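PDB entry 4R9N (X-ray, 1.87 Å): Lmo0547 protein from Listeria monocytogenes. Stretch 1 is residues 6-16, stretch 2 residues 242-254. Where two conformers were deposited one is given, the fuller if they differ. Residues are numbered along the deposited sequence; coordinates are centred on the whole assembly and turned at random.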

# COMPACT_ATOMS: atom_id res chain seq x y z
N ASP A 6 21.21 -4.31 -12.66
CA ASP A 6 21.68 -5.51 -11.99
C ASP A 6 20.82 -5.81 -10.81
O ASP A 6 20.43 -6.96 -10.65
CB ASP A 6 23.13 -5.39 -11.47
CG ASP A 6 24.17 -5.69 -12.51
OD1 ASP A 6 23.80 -5.78 -13.71
OD2 ASP A 6 25.37 -5.84 -12.11
N LEU A 7 20.62 -4.83 -9.92
CA LEU A 7 19.82 -5.08 -8.74
C LEU A 7 18.37 -5.43 -9.10
O LEU A 7 17.78 -6.29 -8.44
CB LEU A 7 19.87 -3.95 -7.71
CG LEU A 7 21.19 -3.72 -7.00
CD1 LEU A 7 21.26 -2.37 -6.30
CD2 LEU A 7 21.42 -4.84 -6.00
N GLU A 8 17.81 -4.76 -10.09
CA GLU A 8 16.42 -5.00 -10.51
C GLU A 8 16.23 -6.46 -10.96
O GLU A 8 15.36 -7.14 -10.48
CB GLU A 8 15.98 -4.03 -11.60
CG GLU A 8 15.95 -2.59 -11.11
CD GLU A 8 15.70 -1.53 -12.18
OE1 GLU A 8 15.97 -1.79 -13.38
OE2 GLU A 8 15.27 -0.40 -11.81
N GLN A 9 17.09 -6.93 -11.85
CA GLN A 9 17.14 -8.34 -12.28
C GLN A 9 17.20 -9.29 -11.14
O GLN A 9 16.51 -10.29 -11.08
CB GLN A 9 18.40 -8.60 -13.11
CG GLN A 9 18.34 -8.03 -14.50
CD GLN A 9 19.36 -8.65 -15.45
OE1 GLN A 9 20.57 -8.50 -15.26
NE2 GLN A 9 18.87 -9.35 -16.46
N LYS A 10 18.12 -9.02 -10.22
CA LYS A 10 18.32 -9.90 -9.10
C LYS A 10 17.08 -10.00 -8.24
O LYS A 10 16.72 -11.05 -7.81
CB LYS A 10 19.51 -9.44 -8.26
CG LYS A 10 20.82 -9.92 -8.86
CD LYS A 10 21.99 -9.18 -8.27
CE LYS A 10 23.25 -9.42 -9.11
NZ LYS A 10 24.43 -9.11 -8.28
N LEU A 11 16.43 -8.87 -7.99
CA LEU A 11 15.19 -8.84 -7.22
C LEU A 11 14.04 -9.56 -7.92
O LEU A 11 13.25 -10.26 -7.28
CB LEU A 11 14.78 -7.40 -6.94
CG LEU A 11 15.64 -6.64 -5.96
CD1 LEU A 11 15.48 -5.15 -6.13
CD2 LEU A 11 15.29 -7.06 -4.53
N GLU A 12 13.94 -9.41 -9.23
CA GLU A 12 12.88 -10.06 -9.97
C GLU A 12 13.02 -11.58 -9.90
O GLU A 12 12.03 -12.30 -9.69
CB GLU A 12 12.84 -9.58 -11.42
CG GLU A 12 12.44 -8.11 -11.52
CD GLU A 12 12.88 -7.37 -12.77
OE1 GLU A 12 13.55 -7.99 -13.61
OE2 GLU A 12 12.56 -6.13 -12.88
N GLU A 13 14.25 -12.05 -10.01
CA GLU A 13 14.56 -13.48 -9.96
C GLU A 13 14.32 -14.02 -8.55
O GLU A 13 13.72 -15.06 -8.36
CB GLU A 13 16.03 -13.72 -10.40
CG GLU A 13 16.32 -13.30 -11.84
CD GLU A 13 17.81 -13.10 -12.21
OE1 GLU A 13 18.74 -13.29 -11.38
OE2 GLU A 13 18.06 -12.71 -13.37
N LYS A 14 14.82 -13.30 -7.55
CA LYS A 14 14.65 -13.75 -6.20
C LYS A 14 13.17 -13.91 -5.82
O LYS A 14 12.74 -14.97 -5.33
CB LYS A 14 15.40 -12.83 -5.20
CG LYS A 14 15.30 -13.22 -3.73
CD LYS A 14 16.30 -12.47 -2.87
CE LYS A 14 16.13 -12.70 -1.40
NZ LYS A 14 16.94 -13.81 -0.92
N PHE A 15 12.40 -12.86 -6.01
CA PHE A 15 11.02 -12.86 -5.51
C PHE A 15 9.97 -13.22 -6.55
O PHE A 15 8.80 -13.28 -6.23
CB PHE A 15 10.73 -11.51 -4.90
CG PHE A 15 11.60 -11.20 -3.72
CD1 PHE A 15 11.51 -11.96 -2.60
CD2 PHE A 15 12.51 -10.17 -3.76
CE1 PHE A 15 12.30 -11.71 -1.51
CE2 PHE A 15 13.32 -9.93 -2.68
CZ PHE A 15 13.20 -10.69 -1.54
N GLY A 16 10.36 -13.46 -7.79
CA GLY A 16 9.37 -13.73 -8.83
C GLY A 16 8.49 -12.52 -9.14
O GLY A 16 7.28 -12.67 -9.35
N VAL A 242 5.12 -5.59 -8.34
CA VAL A 242 6.06 -4.58 -8.76
C VAL A 242 6.47 -3.87 -7.46
O VAL A 242 5.60 -3.46 -6.60
CB VAL A 242 5.37 -3.55 -9.70
CG1 VAL A 242 6.29 -2.38 -10.00
CG2 VAL A 242 4.84 -4.22 -11.00
N ILE A 243 7.74 -3.74 -7.27
CA ILE A 243 8.26 -2.94 -6.15
C ILE A 243 9.04 -1.77 -6.62
O ILE A 243 9.76 -1.84 -7.67
CB ILE A 243 9.16 -3.74 -5.19
CG1 ILE A 243 10.33 -4.42 -5.87
CG2 ILE A 243 8.34 -4.75 -4.41
CD1 ILE A 243 11.31 -4.92 -4.83
N VAL A 244 8.91 -0.67 -5.89
CA VAL A 244 9.69 0.52 -6.10
C VAL A 244 10.39 0.74 -4.77
O VAL A 244 9.74 0.97 -3.73
CB VAL A 244 8.84 1.77 -6.45
CG1 VAL A 244 9.75 2.90 -6.82
CG2 VAL A 244 7.93 1.46 -7.65
N ILE A 245 11.71 0.58 -4.80
CA ILE A 245 12.56 0.71 -3.63
C ILE A 245 13.90 1.31 -3.95
O ILE A 245 14.28 1.42 -5.12
CB ILE A 245 12.79 -0.61 -2.87
CG1 ILE A 245 13.51 -1.62 -3.75
CG2 ILE A 245 11.47 -1.17 -2.30
CD1 ILE A 245 13.93 -2.86 -2.95
N THR A 246 14.62 1.68 -2.91
CA THR A 246 15.92 2.28 -3.02
C THR A 246 16.95 1.19 -3.24
O THR A 246 16.73 0.02 -2.94
CB THR A 246 16.34 3.07 -1.77
OG1 THR A 246 16.39 2.23 -0.64
CG2 THR A 246 15.46 4.27 -1.51
N ASP A 247 18.09 1.57 -3.73
CA ASP A 247 19.18 0.58 -3.87
C ASP A 247 19.72 0.09 -2.54
O ASP A 247 20.14 -1.08 -2.41
CB ASP A 247 20.32 1.10 -4.78
CG ASP A 247 20.86 2.42 -4.36
OD1 ASP A 247 20.41 2.98 -3.31
OD2 ASP A 247 21.77 2.91 -5.12
N ARG A 248 19.69 0.97 -1.54
CA ARG A 248 20.05 0.58 -0.16
C ARG A 248 19.12 -0.53 0.39
O ARG A 248 19.58 -1.51 0.99
CB ARG A 248 20.00 1.82 0.73
CG ARG A 248 20.90 1.81 1.96
CD ARG A 248 21.48 3.21 2.22
NE ARG A 248 20.46 4.26 2.12
CZ ARG A 248 20.70 5.56 1.97
NH1 ARG A 248 19.69 6.41 1.91
NH2 ARG A 248 21.93 6.02 1.92
N MSE A 249 17.80 -0.38 0.17
CA MSE A 249 16.85 -1.38 0.59
C MSE A 249 17.04 -2.62 -0.23
O MSE A 249 16.94 -3.72 0.29
CB MSE A 249 15.41 -0.92 0.36
CG MSE A 249 14.37 -1.98 0.67
SE MSE A 249 14.20 -2.33 2.62
CE MSE A 249 14.52 -0.45 3.08
N ALA A 250 17.27 -2.47 -1.53
CA ALA A 250 17.49 -3.65 -2.38
C ALA A 250 18.69 -4.50 -1.89
O ALA A 250 18.60 -5.74 -1.85
CB ALA A 250 17.65 -3.24 -3.80
N GLU A 251 19.78 -3.86 -1.51
CA GLU A 251 20.98 -4.58 -1.08
C GLU A 251 20.69 -5.39 0.16
O GLU A 251 21.12 -6.54 0.31
CB GLU A 251 22.15 -3.61 -0.84
CG GLU A 251 22.73 -3.07 -2.14
CD GLU A 251 23.50 -1.75 -1.99
OE1 GLU A 251 23.69 -1.26 -0.85
OE2 GLU A 251 23.92 -1.18 -3.03
N TYR A 252 19.91 -4.78 1.04
CA TYR A 252 19.59 -5.32 2.31
C TYR A 252 18.63 -6.49 2.19
O TYR A 252 18.69 -7.40 3.01
CB TYR A 252 18.98 -4.20 3.17
CG TYR A 252 18.88 -4.51 4.63
CD1 TYR A 252 19.92 -5.17 5.30
CD2 TYR A 252 17.77 -4.11 5.36
CE1 TYR A 252 19.83 -5.46 6.66
CE2 TYR A 252 17.66 -4.40 6.72
CZ TYR A 252 18.70 -5.06 7.37
OH TYR A 252 18.58 -5.33 8.71
N ILE A 253 17.73 -6.47 1.22
CA ILE A 253 16.81 -7.59 1.08
C ILE A 253 17.29 -8.66 0.10
O ILE A 253 16.68 -9.71 0.03
CB ILE A 253 15.36 -7.15 0.74
CG1 ILE A 253 15.23 -6.53 -0.64
CG2 ILE A 253 14.84 -6.21 1.81
CD1 ILE A 253 13.78 -6.29 -1.04
N LEU A 254 18.35 -8.42 -0.64
CA LEU A 254 18.83 -9.45 -1.57
C LEU A 254 19.58 -10.54 -0.82
O LEU A 254 19.25 -11.72 -0.94
CB LEU A 254 19.70 -8.86 -2.69
CG LEU A 254 18.74 -8.40 -3.79
CD1 LEU A 254 19.43 -7.40 -4.72
CD2 LEU A 254 18.15 -9.58 -4.57
OXT LEU A 254 20.49 -10.22 -0.07

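This is a small apolar packing of one helix against the C-terminal strand-and-helix segment, 494 Å² in all, closed at the chain's C-terminal end by a single lysine-to-carboxylate hydrogen bond. The helices run in broadly the same direction, at 44°, with axes 10.5 Å apart at closest approach.

Leu-7, Leu-11 and Lys-14, spaced by four and three residues, all send CA-to-CB toward the other stretch, so one helical stripe makes most of the contact. Leu-11 is its buried center. With chi1 m and chi2 t, the two methyls of Leu-11 part: Leu-11 CD1 lies 3.7 Å from Ala-250 CB and 4.2 Å from Ile-245 CD1, near the end of the strand, while Leu-11 CD2 lies 3.9 Å from Ile-253 CD1 and 3.8 Å from Leu-254 CG. Ala-250 suits its place, a single methyl pointing toward the stripe and leaving the space beyond it to the leucine. One turn earlier, Leu-7 repeats the rotamer and sets CD2 3.5 Å from Leu-254 CD1.

Leu-254 gives up the most surface, 118 Å²; its side chain reaches in between the leucines, though its CB points sideways. Lys-14 suits the exposed border: its aliphatic CD packs 3.8 Å from Leu-254 CD2, and its NZ donates to Leu-254 O at 3.1 Å, pairing a cationic end with the terminal carboxylate.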